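Side-chain contacts in TsrE (Streptomyces laurentii, PDB 7CWW), which probably acts as a cyclase in the biosynthesis of a thiopeptide antibiotic, and belongs to the family of lantibiotic dehydratase C-terminal domains: residues L45-G50 with F54-F59; R125-R128 with A132-L135; K196-L201 with F345-D350; D216-D221 with L225-L230. All coordinates share one frame; numbering follows the deposited sequence.

Interaction 1 of 4, residues L45-G50 with F54-F59; sequences LRENHG and FLRLRF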
loop_
_atom_site.group_PDB
_atom_site.type_symbol
_atom_site.label_atom_id
_atom_site.label_comp_id
_atom_site.label_asym_id
_atom_site.label_seq_id
_atom_site.Cartn_x
_atom_site.Cartn_y
_atom_site.Cartn_z
ATOM N N LEU A 45 -12.299 3.667 -4.171
ATOM C CA LEU A 45 -11.548 3.335 -2.972
ATOM C C LEU A 45 -12.404 2.395 -2.143
ATOM O O LEU A 45 -13.623 2.330 -2.310
ATOM C CB LEU A 45 -11.175 4.579 -2.123
ATOM C CG LEU A 45 -10.267 5.631 -2.775
ATOM C CD1 LEU A 45 -10.075 6.860 -1.855
ATOM C CD2 LEU A 45 -8.895 5.025 -3.199
ATOM N N ARG A 46 -11.760 1.659 -1.251
ATOM C CA ARG A 46 -12.484 0.853 -0.280
ATOM C C ARG A 46 -11.990 1.254 1.095
ATOM O O ARG A 46 -10.780 1.250 1.349
ATOM C CB ARG A 46 -12.295 -0.635 -0.539
ATOM C CG ARG A 46 -12.909 -1.042 -1.886
ATOM C CD ARG A 46 -12.378 -2.361 -2.362
ATOM N NE ARG A 46 -13.105 -3.481 -1.776
ATOM C CZ ARG A 46 -12.739 -4.750 -1.920
ATOM N NH1 ARG A 46 -13.448 -5.724 -1.361
ATOM N NH2 ARG A 46 -11.671 -5.042 -2.636
ATOM N N GLU A 47 -12.918 1.675 1.951
ATOM C CA GLU A 47 -12.552 2.257 3.231
ATOM C C GLU A 47 -13.511 1.707 4.281
ATOM O O GLU A 47 -14.349 0.847 3.990
ATOM C CB GLU A 47 -12.576 3.791 3.150
ATOM C CG GLU A 47 -11.807 4.383 1.979
ATOM C CD GLU A 47 -11.782 5.903 2.023
ATOM O OE1 GLU A 47 -11.050 6.456 2.878
ATOM O OE2 GLU A 47 -12.496 6.534 1.213
ATOM N N ASN A 48 -13.424 2.236 5.499
ATOM C CA ASN A 48 -14.223 1.718 6.604
ATOM C C ASN A 48 -14.487 2.849 7.582
ATOM O O ASN A 48 -13.576 3.617 7.895
ATOM C CB ASN A 48 -13.489 0.561 7.296
ATOM C CG ASN A 48 -14.344 -0.161 8.322
ATOM O OD1 ASN A 48 -15.374 0.346 8.772
ATOM N ND2 ASN A 48 -13.907 -1.357 8.704
ATOM N N HIS A 49 -15.727 2.941 8.064
ATOM C CA HIS A 49 -16.077 3.870 9.135
ATOM C C HIS A 49 -16.853 3.114 10.203
ATOM O O HIS A 49 -17.923 2.558 9.917
ATOM C CB HIS A 49 -16.901 5.056 8.615
ATOM C CG HIS A 49 -17.125 6.128 9.644
ATOM N ND1 HIS A 49 -16.134 7.004 10.031
ATOM C CD2 HIS A 49 -18.222 6.457 10.372
ATOM C CE1 HIS A 49 -16.606 7.827 10.951
ATOM N NE2 HIS A 49 -17.872 7.520 11.174
ATOM N N GLY A 50 -16.310 3.076 11.423
ATOM C CA GLY A 50 -17.058 2.527 12.555
ATOM C C GLY A 50 -17.447 1.071 12.413
ATOM O O GLY A 50 -18.506 0.663 12.915
ATOM N N PHE A 54 -16.961 0.254 3.349
ATOM C CA PHE A 54 -17.717 0.800 2.233
ATOM C C PHE A 54 -16.855 0.923 0.984
ATOM O O PHE A 54 -15.628 1.077 1.046
ATOM C CB PHE A 54 -18.378 2.160 2.564
ATOM C CG PHE A 54 -17.408 3.279 2.887
ATOM C CD1 PHE A 54 -16.954 4.141 1.892
ATOM C CD2 PHE A 54 -17.018 3.520 4.201
ATOM C CE1 PHE A 54 -16.082 5.201 2.192
ATOM C CE2 PHE A 54 -16.161 4.572 4.512
ATOM C CZ PHE A 54 -15.696 5.419 3.507
ATOM N N LEU A 55 -17.533 0.791 -0.152
ATOM C CA LEU A 55 -16.985 1.079 -1.467
ATOM C C LEU A 55 -17.293 2.530 -1.809
ATOM O O LEU A 55 -18.448 2.964 -1.707
ATOM C CB LEU A 55 -17.605 0.152 -2.513
ATOM C CG LEU A 55 -17.244 0.381 -3.981
ATOM C CD1 LEU A 55 -15.765 0.024 -4.205
ATOM C CD2 LEU A 55 -18.150 -0.443 -4.898
ATOM N N ARG A 56 -16.262 3.278 -2.178
ATOM C CA ARG A 56 -16.405 4.669 -2.602
ATOM C C ARG A 56 -16.206 4.739 -4.108
ATOM O O ARG A 56 -15.212 4.221 -4.627
ATOM C CB ARG A 56 -15.390 5.589 -1.902
ATOM C CG ARG A 56 -15.487 7.065 -2.358
ATOM C CD ARG A 56 -14.354 7.952 -1.830
ATOM N NE ARG A 56 -14.224 7.861 -0.369
ATOM C CZ ARG A 56 -15.025 8.477 0.499
ATOM N NH1 ARG A 56 -16.027 9.248 0.079
ATOM N NH2 ARG A 56 -14.827 8.325 1.800
ATOM N N LEU A 57 -17.132 5.395 -4.807
ATOM C CA LEU A 57 -16.996 5.627 -6.242
ATOM C C LEU A 57 -16.890 7.124 -6.466
ATOM O O LEU A 57 -17.785 7.880 -6.081
ATOM C CB LEU A 57 -18.172 5.027 -7.019
ATOM C CG LEU A 57 -18.287 3.512 -6.776
ATOM C CD1 LEU A 57 -19.597 2.930 -7.259
ATOM C CD2 LEU A 57 -17.110 2.784 -7.429
ATOM N N ARG A 58 -15.785 7.556 -7.054
ATOM C CA ARG A 58 -15.537 8.971 -7.272
ATOM C C ARG A 58 -15.373 9.222 -8.761
ATOM O O ARG A 58 -14.600 8.535 -9.432
ATOM C CB ARG A 58 -14.306 9.446 -6.507
ATOM C CG ARG A 58 -14.246 10.938 -6.389
ATOM C CD ARG A 58 -13.468 11.342 -5.176
ATOM N NE ARG A 58 -13.106 12.743 -5.258
ATOM C CZ ARG A 58 -13.826 13.727 -4.731
ATOM N NH1 ARG A 58 -13.413 14.984 -4.846
ATOM N NH2 ARG A 58 -14.947 13.451 -4.078
ATOM N N PHE A 59 -16.109 10.196 -9.277
ATOM C CA PHE A 59 -16.117 10.416 -10.708
ATOM C C PHE A 59 -16.614 11.827 -10.962
ATOM O O PHE A 59 -17.351 12.396 -10.153
ATOM C CB PHE A 59 -16.994 9.385 -11.443
ATOM C CG PHE A 59 -18.386 9.224 -10.862
ATOM C CD1 PHE A 59 -18.625 8.338 -9.824
ATOM C CD2 PHE A 59 -19.455 9.944 -11.370
ATOM C CE1 PHE A 59 -19.901 8.184 -9.303
ATOM C CE2 PHE A 59 -20.728 9.796 -10.849
ATOM C CZ PHE A 59 -20.956 8.917 -9.818
#

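Interaction 2 of 4, residues R125-R128 with A132-L135; sequences RATR and ALRL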
loop_
_atom_site.group_PDB
_atom_site.type_symbol
_atom_site.label_atom_id
_atom_site.label_comp_id
_atom_site.label_asym_id
_atom_site.label_seq_id
_atom_site.Cartn_x
_atom_site.Cartn_y
_atom_site.Cartn_z
ATOM N N ARG A 125 -10.626 -9.567 -10.863
ATOM C CA ARG A 125 -11.288 -10.532 -11.737
ATOM C C ARG A 125 -10.465 -11.803 -11.882
ATOM O O ARG A 125 -11.016 -12.911 -11.910
ATOM C CB ARG A 125 -11.542 -9.926 -13.119
ATOM C CG ARG A 125 -12.592 -8.850 -13.148
ATOM C CD ARG A 125 -13.051 -8.547 -14.575
ATOM N NE ARG A 125 -14.265 -7.737 -14.558
ATOM C CZ ARG A 125 -14.288 -6.433 -14.802
ATOM N NH1 ARG A 125 -15.440 -5.773 -14.762
ATOM N NH2 ARG A 125 -13.161 -5.794 -15.098
ATOM N N ALA A 126 -9.145 -11.661 -11.997
ATOM C CA ALA A 126 -8.285 -12.822 -12.204
ATOM C C ALA A 126 -8.198 -13.707 -10.972
ATOM O O ALA A 126 -7.833 -14.879 -11.089
ATOM C CB ALA A 126 -6.876 -12.378 -12.602
ATOM N N THR A 127 -8.505 -13.172 -9.796
ATOM C CA THR A 127 -8.351 -13.914 -8.555
ATOM C C THR A 127 -9.669 -14.058 -7.818
ATOM O O THR A 127 -9.671 -14.473 -6.655
ATOM C CB THR A 127 -7.313 -13.238 -7.658
ATOM O OG1 THR A 127 -7.730 -11.898 -7.363
ATOM C CG2 THR A 127 -5.956 -13.206 -8.355
ATOM N N ARG A 128 -10.781 -13.733 -8.475
ATOM C CA ARG A 128 -12.097 -13.801 -7.864
ATOM C C ARG A 128 -12.334 -15.167 -7.229
ATOM O O ARG A 128 -12.162 -16.205 -7.872
ATOM C CB ARG A 128 -13.162 -13.513 -8.924
ATOM C CG ARG A 128 -14.477 -13.097 -8.362
ATOM C CD ARG A 128 -15.364 -12.532 -9.453
ATOM N NE ARG A 128 -16.586 -11.970 -8.901
ATOM C CZ ARG A 128 -17.523 -11.368 -9.622
ATOM N NH1 ARG A 128 -17.390 -11.254 -10.938
ATOM N NH2 ARG A 128 -18.596 -10.878 -9.016
ATOM N N ALA A 132 -5.889 -17.535 -2.042
ATOM C CA ALA A 132 -4.472 -17.887 -2.144
ATOM C C ALA A 132 -3.830 -17.270 -3.380
ATOM O O ALA A 132 -2.684 -16.809 -3.329
ATOM C CB ALA A 132 -4.306 -19.409 -2.168
ATOM N N LEU A 133 -4.540 -17.270 -4.507
ATOM C CA LEU A 133 -3.987 -16.638 -5.698
ATOM C C LEU A 133 -3.859 -15.131 -5.500
ATOM O O LEU A 133 -2.862 -14.528 -5.908
ATOM C CB LEU A 133 -4.850 -16.966 -6.917
ATOM C CG LEU A 133 -4.290 -16.612 -8.297
ATOM C CD1 LEU A 133 -2.873 -17.173 -8.500
ATOM C CD2 LEU A 133 -5.229 -17.093 -9.400
ATOM N N ARG A 134 -4.842 -14.505 -4.845
ATOM C CA ARG A 134 -4.743 -13.063 -4.639
ATOM C C ARG A 134 -3.622 -12.710 -3.662
ATOM O O ARG A 134 -2.971 -11.673 -3.817
ATOM C CB ARG A 134 -6.078 -12.503 -4.154
ATOM C CG ARG A 134 -6.180 -10.985 -4.266
ATOM C CD ARG A 134 -7.610 -10.532 -3.917
ATOM N NE ARG A 134 -8.566 -10.892 -4.963
ATOM C CZ ARG A 134 -9.891 -10.801 -4.839
ATOM N NH1 ARG A 134 -10.425 -10.382 -3.704
ATOM N NH2 ARG A 134 -10.685 -11.139 -5.852
ATOM N N LEU A 135 -3.372 -13.561 -2.665
ATOM C CA LEU A 135 -2.223 -13.345 -1.792
ATOM C C LEU A 135 -0.913 -13.477 -2.564
ATOM O O LEU A 135 0.022 -12.700 -2.348
ATOM C CB LEU A 135 -2.266 -14.342 -0.639
ATOM C CG LEU A 135 -3.311 -14.025 0.432
ATOM C CD1 LEU A 135 -3.543 -15.244 1.309
ATOM C CD2 LEU A 135 -2.875 -12.821 1.272
#

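Interaction 3 of 4, residues K196-L201 with F345-D350; sequences KNRELL and FEEEYD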
loop_
_atom_site.group_PDB
_atom_site.type_symbol
_atom_site.label_atom_id
_atom_site.label_comp_id
_atom_site.label_asym_id
_atom_site.label_seq_id
_atom_site.Cartn_x
_atom_site.Cartn_y
_atom_site.Cartn_z
ATOM N N LYS A 196 5.621 -22.198 8.453
ATOM C CA LYS A 196 4.761 -23.027 7.615
ATOM C C LYS A 196 4.984 -22.770 6.129
ATOM O O LYS A 196 4.773 -23.670 5.313
ATOM C CB LYS A 196 3.288 -22.784 7.964
ATOM C CG LYS A 196 2.787 -23.543 9.174
ATOM C CD LYS A 196 1.382 -23.099 9.555
ATOM C CE LYS A 196 1.041 -23.498 10.988
ATOM N NZ LYS A 196 -0.182 -22.803 11.490
ATOM N N ASN A 197 5.403 -21.560 5.755
ATOM C CA ASN A 197 5.452 -21.169 4.350
ATOM C C ASN A 197 6.860 -20.865 3.852
ATOM O O ASN A 197 7.014 -20.434 2.703
ATOM C CB ASN A 197 4.539 -19.963 4.113
ATOM C CG ASN A 197 3.079 -20.289 4.339
ATOM O OD1 ASN A 197 2.408 -20.819 3.456
ATOM N ND2 ASN A 197 2.580 -19.982 5.531
ATOM N N ARG A 198 7.886 -21.103 4.673
ATOM C CA ARG A 198 9.255 -20.732 4.314
ATOM C C ARG A 198 9.712 -21.409 3.025
ATOM O O ARG A 198 10.343 -20.773 2.169
ATOM C CB ARG A 198 10.196 -21.083 5.469
ATOM C CG ARG A 198 11.535 -21.636 5.051
ATOM C CD ARG A 198 12.537 -21.528 6.188
ATOM N NE ARG A 198 12.029 -22.147 7.404
ATOM C CZ ARG A 198 12.181 -21.650 8.626
ATOM N NH1 ARG A 198 12.826 -20.507 8.816
ATOM N NH2 ARG A 198 11.687 -22.305 9.661
ATOM N N GLU A 199 9.424 -22.701 2.870
ATOM C CA GLU A 199 9.963 -23.413 1.718
ATOM C C GLU A 199 9.313 -22.970 0.412
ATOM O O GLU A 199 9.912 -23.143 -0.654
ATOM C CB GLU A 199 9.819 -24.924 1.910
ATOM C CG GLU A 199 10.370 -25.437 3.238
ATOM C CD GLU A 199 9.428 -25.172 4.406
ATOM O OE1 GLU A 199 9.917 -25.011 5.545
ATOM O OE2 GLU A 199 8.199 -25.103 4.178
ATOM N N LEU A 200 8.111 -22.400 0.470
ATOM C CA LEU A 200 7.492 -21.819 -0.712
ATOM C C LEU A 200 7.915 -20.369 -0.933
ATOM O O LEU A 200 8.101 -19.948 -2.078
ATOM C CB LEU A 200 5.968 -21.906 -0.604
ATOM C CG LEU A 200 5.378 -23.242 -1.067
ATOM C CD1 LEU A 200 4.142 -23.607 -0.259
ATOM C CD2 LEU A 200 5.057 -23.214 -2.557
ATOM N N LEU A 201 8.094 -19.602 0.145
ATOM C CA LEU A 201 8.306 -18.163 0.013
ATOM C C LEU A 201 9.710 -17.823 -0.479
ATOM O O LEU A 201 9.877 -16.914 -1.302
ATOM C CB LEU A 201 8.052 -17.482 1.348
ATOM C CG LEU A 201 6.618 -17.481 1.854
ATOM C CD1 LEU A 201 6.627 -17.068 3.310
ATOM C CD2 LEU A 201 5.770 -16.546 1.030
ATOM N N PHE A 345 13.482 -12.427 2.713
ATOM C CA PHE A 345 14.708 -11.703 2.339
ATOM C C PHE A 345 15.839 -12.039 3.299
ATOM O O PHE A 345 16.966 -12.336 2.887
ATOM C CB PHE A 345 14.465 -10.190 2.380
ATOM C CG PHE A 345 14.067 -9.570 1.071
ATOM C CD1 PHE A 345 14.900 -9.630 -0.035
ATOM C CD2 PHE A 345 12.876 -8.857 0.975
ATOM C CE1 PHE A 345 14.541 -9.012 -1.229
ATOM C CE2 PHE A 345 12.504 -8.236 -0.206
ATOM C CZ PHE A 345 13.342 -8.317 -1.318
ATOM N N GLU A 346 15.551 -11.966 4.603
ATOM C CA GLU A 346 16.571 -12.145 5.628
ATOM C C GLU A 346 17.252 -13.498 5.514
ATOM O O GLU A 346 18.482 -13.591 5.578
ATOM C CB GLU A 346 15.930 -11.993 7.006
ATOM C CG GLU A 346 16.863 -11.622 8.109
ATOM C CD GLU A 346 16.100 -11.422 9.407
ATOM O OE1 GLU A 346 15.992 -12.390 10.192
ATOM O OE2 GLU A 346 15.559 -10.311 9.598
ATOM N N GLU A 347 16.463 -14.564 5.384
ATOM C CA GLU A 347 17.041 -15.903 5.308
ATOM C C GLU A 347 17.631 -16.194 3.937
ATOM O O GLU A 347 18.671 -16.850 3.833
ATOM C CB GLU A 347 15.987 -16.956 5.647
ATOM C CG GLU A 347 15.764 -17.146 7.132
ATOM C CD GLU A 347 14.757 -18.243 7.429
ATOM O OE1 GLU A 347 14.224 -18.836 6.461
ATOM O OE2 GLU A 347 14.505 -18.502 8.626
ATOM N N GLU A 348 16.978 -15.739 2.869
ATOM C CA GLU A 348 17.449 -16.111 1.544
ATOM C C GLU A 348 18.803 -15.486 1.234
ATOM O O GLU A 348 19.635 -16.120 0.573
ATOM C CB GLU A 348 16.409 -15.733 0.487
ATOM C CG GLU A 348 16.749 -16.195 -0.923
ATOM C CD GLU A 348 16.910 -17.702 -1.032
ATOM O OE1 GLU A 348 16.337 -18.446 -0.206
ATOM O OE2 GLU A 348 17.620 -18.143 -1.944
ATOM N N TYR A 349 19.059 -14.271 1.726
ATOM C CA TYR A 349 20.305 -13.570 1.444
ATOM C C TYR A 349 21.182 -13.385 2.671
ATOM O O TYR A 349 22.191 -12.667 2.591
ATOM C CB TYR A 349 20.023 -12.207 0.805
ATOM C CG TYR A 349 19.237 -12.311 -0.480
ATOM C CD1 TYR A 349 19.867 -12.633 -1.681
ATOM C CD2 TYR A 349 17.861 -12.102 -0.488
ATOM C CE1 TYR A 349 19.145 -12.733 -2.868
ATOM C CE2 TYR A 349 17.129 -12.199 -1.656
ATOM C CZ TYR A 349 17.770 -12.502 -2.846
ATOM O OH TYR A 349 17.035 -12.588 -4.010
ATOM N N ASP A 350 20.822 -13.993 3.804
ATOM C CA ASP A 350 21.658 -13.954 5.006
ATOM C C ASP A 350 21.918 -12.510 5.444
ATOM O O ASP A 350 23.061 -12.090 5.656
ATOM C CB ASP A 350 22.971 -14.712 4.761
ATOM C CG ASP A 350 23.767 -14.928 6.033
ATOM O OD1 ASP A 350 23.161 -15.303 7.059
ATOM O OD2 ASP A 350 24.999 -14.722 6.005
#

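Interaction 4 of 4, residues D216-D221 with L225-L230; sequences DGELTD and LAREWL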
loop_
_atom_site.group_PDB
_atom_site.type_symbol
_atom_site.label_atom_id
_atom_site.label_comp_id
_atom_site.label_asym_id
_atom_site.label_seq_id
_atom_site.Cartn_x
_atom_site.Cartn_y
_atom_site.Cartn_z
ATOM N N ASP A 216 15.163 -0.538 -13.872
ATOM C CA ASP A 216 14.874 0.567 -14.775
ATOM C C ASP A 216 14.433 0.105 -16.160
ATOM O O ASP A 216 14.149 0.951 -17.014
ATOM C CB ASP A 216 16.111 1.465 -14.922
ATOM C CG ASP A 216 17.245 0.780 -15.700
ATOM O OD1 ASP A 216 17.504 -0.419 -15.442
ATOM O OD2 ASP A 216 17.874 1.432 -16.568
ATOM N N GLY A 217 14.378 -1.204 -16.407
ATOM C CA GLY A 217 14.202 -1.745 -17.743
ATOM C C GLY A 217 12.766 -2.130 -18.031
ATOM O O GLY A 217 11.829 -1.703 -17.348
ATOM N N GLU A 218 12.588 -2.965 -19.057
ATOM C CA GLU A 218 11.234 -3.301 -19.498
ATOM C C GLU A 218 10.586 -4.386 -18.657
ATOM O O GLU A 218 9.370 -4.576 -18.769
ATOM C CB GLU A 218 11.230 -3.728 -20.973
ATOM C CG GLU A 218 11.537 -2.580 -21.927
ATOM C CD GLU A 218 10.314 -1.731 -22.266
ATOM O OE1 GLU A 218 9.170 -2.158 -21.994
ATOM O OE2 GLU A 218 10.499 -0.632 -22.832
ATOM N N LEU A 219 11.354 -5.088 -17.814
ATOM C CA LEU A 219 10.790 -6.036 -16.844
ATOM C C LEU A 219 9.996 -7.139 -17.543
ATOM O O LEU A 219 8.943 -7.564 -17.065
ATOM C CB LEU A 219 9.906 -5.332 -15.800
ATOM C CG LEU A 219 10.446 -4.113 -15.037
ATOM C CD1 LEU A 219 9.399 -3.568 -14.076
ATOM C CD2 LEU A 219 11.707 -4.469 -14.294
ATOM N N THR A 220 10.503 -7.610 -18.683
ATOM C CA THR A 220 9.729 -8.533 -19.504
ATOM C C THR A 220 9.526 -9.906 -18.865
ATOM O O THR A 220 8.699 -10.674 -19.361
ATOM C CB THR A 220 10.400 -8.702 -20.870
ATOM O OG1 THR A 220 11.725 -9.205 -20.687
ATOM C CG2 THR A 220 10.476 -7.367 -21.600
ATOM N N ASP A 221 10.258 -10.252 -17.809
ATOM C CA ASP A 221 10.094 -11.551 -17.163
ATOM C C ASP A 221 9.246 -11.491 -15.895
ATOM O O ASP A 221 9.017 -12.529 -15.262
ATOM C CB ASP A 221 11.469 -12.151 -16.845
ATOM C CG ASP A 221 12.223 -12.573 -18.107
ATOM O OD1 ASP A 221 11.575 -12.919 -19.119
ATOM O OD2 ASP A 221 13.464 -12.540 -18.084
ATOM N N LEU A 225 0.644 -9.049 -14.066
ATOM C CA LEU A 225 -0.032 -8.081 -13.205
ATOM C C LEU A 225 0.976 -7.247 -12.422
ATOM O O LEU A 225 0.795 -6.033 -12.253
ATOM C CB LEU A 225 -0.993 -8.805 -12.258
ATOM C CG LEU A 225 -2.228 -9.436 -12.907
ATOM C CD1 LEU A 225 -3.048 -10.259 -11.905
ATOM C CD2 LEU A 225 -3.082 -8.339 -13.532
ATOM N N ALA A 226 2.026 -7.886 -11.906
ATOM C CA ALA A 226 3.047 -7.132 -11.183
ATOM C C ALA A 226 3.737 -6.161 -12.118
ATOM O O ALA A 226 3.993 -5.005 -11.751
ATOM C CB ALA A 226 4.069 -8.079 -10.549
ATOM N N ARG A 227 4.031 -6.615 -13.340
ATOM C CA ARG A 227 4.706 -5.764 -14.309
ATOM C C ARG A 227 3.918 -4.485 -14.548
ATOM O O ARG A 227 4.484 -3.385 -14.552
ATOM C CB ARG A 227 4.905 -6.529 -15.618
ATOM C CG ARG A 227 5.834 -5.848 -16.608
ATOM C CD ARG A 227 5.943 -6.677 -17.905
ATOM N NE ARG A 227 6.596 -5.927 -18.975
ATOM C CZ ARG A 227 6.363 -6.117 -20.274
ATOM N NH1 ARG A 227 5.483 -7.031 -20.671
ATOM N NH2 ARG A 227 7.008 -5.391 -21.178
ATOM N N GLU A 228 2.606 -4.612 -14.761
ATOM C CA GLU A 228 1.780 -3.430 -15.012
ATOM C C GLU A 228 1.777 -2.505 -13.803
ATOM O O GLU A 228 1.877 -1.278 -13.950
ATOM C CB GLU A 228 0.349 -3.851 -15.388
ATOM C CG GLU A 228 -0.597 -2.708 -15.783
ATOM C CD GLU A 228 -0.259 -2.099 -17.148
ATOM O OE1 GLU A 228 0.573 -2.680 -17.884
ATOM O OE2 GLU A 228 -0.830 -1.040 -17.490
ATOM N N TRP A 229 1.671 -3.072 -12.598
ATOM C CA TRP A 229 1.793 -2.256 -11.391
ATOM C C TRP A 229 3.123 -1.518 -11.363
ATOM O O TRP A 229 3.164 -0.304 -11.124
ATOM C CB TRP A 229 1.656 -3.117 -10.137
ATOM C CG TRP A 229 2.143 -2.378 -8.911
ATOM C CD1 TRP A 229 3.338 -2.549 -8.265
ATOM C CD2 TRP A 229 1.444 -1.339 -8.193
ATOM N NE1 TRP A 229 3.418 -1.682 -7.189
ATOM C CE2 TRP A 229 2.279 -0.922 -7.136
ATOM C CE3 TRP A 229 0.207 -0.702 -8.367
ATOM C CZ2 TRP A 229 1.898 0.080 -6.220
ATOM C CZ3 TRP A 229 -0.163 0.301 -7.466
ATOM C CH2 TRP A 229 0.685 0.673 -6.401
ATOM N N LEU A 230 4.232 -2.241 -11.610
ATOM C CA LEU A 230 5.556 -1.637 -11.465
ATOM C C LEU A 230 5.764 -0.509 -12.463
ATOM O O LEU A 230 6.270 0.557 -12.091
ATOM C CB LEU A 230 6.660 -2.694 -11.645
ATOM C CG LEU A 230 6.613 -3.772 -10.562
ATOM C CD1 LEU A 230 7.314 -5.044 -11.031
ATOM C CD2 LEU A 230 7.175 -3.261 -9.224
HETATM O O HOH W 1 7.649 -2.886 -19.950
#

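Interaction 1 of 4, residues L45-G50 with F54-F59
Phe54 meets Glu47 with both backbone and ring. Their peptide groups form a hydrogen-bonded antiparallel pair, Phe54 N reaching Glu47 O at 2.8 Å and Glu47 N reaching Phe54 O at 2.9 Å. With CG set between the backbone N and the carbonyl carbon (chi1 63°), the ring swings under the neighbouring strand: Glu47 CB sits over one face, 4.0 Å from the centroid, in a CH-pi contact, while the backbone N of His49 comes up at the ring edge. Leu55 faces the other side of the sheet in a non-hydrogen-bonded pair with Arg46, and its CD1 packs 3.8 Å from Arg46 CG; the guanidinium of that arginine goes on to bond Gln18. Arg56 returns to the Phe54 side. Its N donates to Leu45 O at 2.8 Å, and its chain, bent at chi3, carries the guanidinium edge to the carboxylate. NE and NH2 both grip Glu47 OE2, at 2.7 Å for NE and 3.0 Å for NH2; OE2 lies in the guanidinium plane, but the carboxylate is turned 62° from it. Asp8 takes NH1 of Arg56 in a second salt bridge, so this buried arginine on the central strand meets an acid from each neighbouring strand. This is a beta hairpin, strands 39-49 and 52-61, with the latter strand central in a three-stranded antiparallel sheet.

Interaction 2 of 4, residues R125-R128 with A132-L135
Thr127 and Arg134 clasp the short link between two consecutive helices, 106-127 and 131-149. The hydroxyl of Thr127 lies between its backbone N and carbonyl carbon (chi1 60°), which lets OG1 face the second helix while CG2 drops beside the backbone N. Arg134 leaves its own helix with CG opposite the backbone N, stays extended through chi2, then folds at chi3 (-72°), and this bend lays the guanidinium edge against the threonine. Its NE donates to Thr127 OG1 at 2.7 Å in an almost straight bond, N-H...O 174°, with the oxygen lying in the guanidinium plane; NH2 adds a weak bond to the same OG1 at 3.4 Å. The hydroxyl is also bonded to Thr123 O one turn earlier, a carbonyl that can only accept, so OG1 is held from two directions and its rotation is fixed. At the far end of the guanidinium, NH1 forms a salt bridge with Glu19 of helix 15-35, and the same helix receives Arg128 through Asp20 and Asp24. The turn is thereby fastened to the helix that packs beside it. Apolar packing completes the contact on the other side of the threonine: its CG2 rests 3.8 Å from Leu133 CG, and Leu133 CD2 lies 3.8 Å from Ala126 O.

Interaction 3 of 4, residues K196-L201 with F345-D350
Arg198 carries an unusual chi1 of 141°, away from the staggered positions, and then folds at chi3 (54°), while Glu347 runs out straight beyond CG; together these torsions bring guanidinium and carboxylate to each other. The result is a salt bridge between two helices far apart in sequence, 183-211 and 331-349, near the surface of the helical part of the chain. The backbones stay well separated, with 9.2 Å between Arg198 CA and Glu347 CA, so within these two segments it is the two long side chains that span the gap. They approach at about a right angle, yet their flat ends are nearly coplanar. One nitrogen does the gripping: Arg198 NH1 lies 2.6 Å from Glu347 OE2 and gives a weak hydrogen bond to OE1. Both charges have further partners. Glu195 takes NH2 of the arginine, and Tyr194 bonds OE1 of the glutamate, which would hold the carboxylate in its present rotation. One and two turns farther along helix 183-211, Arg202 and Arg206 bind Glu348, so paired charges continue along the seam between the two helices. Beside the bridge, the aliphatic part of the arginine also lies close to the acid, with Arg198 CD 3.2 Å from Glu347 OE1.

Interaction 4 of 4, residues D216-D221 with L225-L230
Leu219 takes a left-handed backbone conformation (phi 59°) in the loop 216-221 and comes closest to the helix 225-230 at Arg227, with 6.6 Å between Leu219 CA and Arg227 CA. The turn leaves the carbonyls of Glu218 and Leu219 close to the arginine chain. Arg227, extended from CG to NE, reaches along the loop, and its NE donates to Glu218 O at 3.1 Å, approaching close to the direction of the C=O bond; the carbonyl lies somewhat out of the guanidinium plane. Leu219 O sits 3.2 Å from Arg227 CD. Farther out, Thr220 CG2 covers one face of the guanidinium. This loop joins helices 183-211 and 224-245, and the arginine holds it against the first turns of the second. Direct charge pairing is weak, since Glu218 OE1 and Arg227 NH2 form only a long salt bridge at 4.0 Å, but a water fills in: it donates to Glu218 O and OE1 and accepts from Arg227 NH2 at 2.9 Å. On the inner side, Leu219 with CG beside the backbone N sends CD1 to within 3.8 Å of Leu230 CB. Leu230 in turn packs against Cys144, Thr145 and Met148 of helix 131-149, and Met212 touches both leucines.

In the fold
From the N terminus, interaction 1 comes first, closing a tight hairpin at one edge of the small sheet. Interaction 2 follows in series, closing the short turn between helices 106-127 and 131-149; the two come within about 6 Å at their nearest atoms. Interaction 3 opens at helix 183-211 and closes at helix 331-349, spanning 143 residues and crossing none of the others. Interaction 4 falls within that span and closes only the three-residue link into helix 224-245. Three contacts are therefore local, while interaction 3 alone ties distant parts of the chain. Interactions 1 and 3 lie on opposite sides of the chain's centre, 35 Å apart between centres.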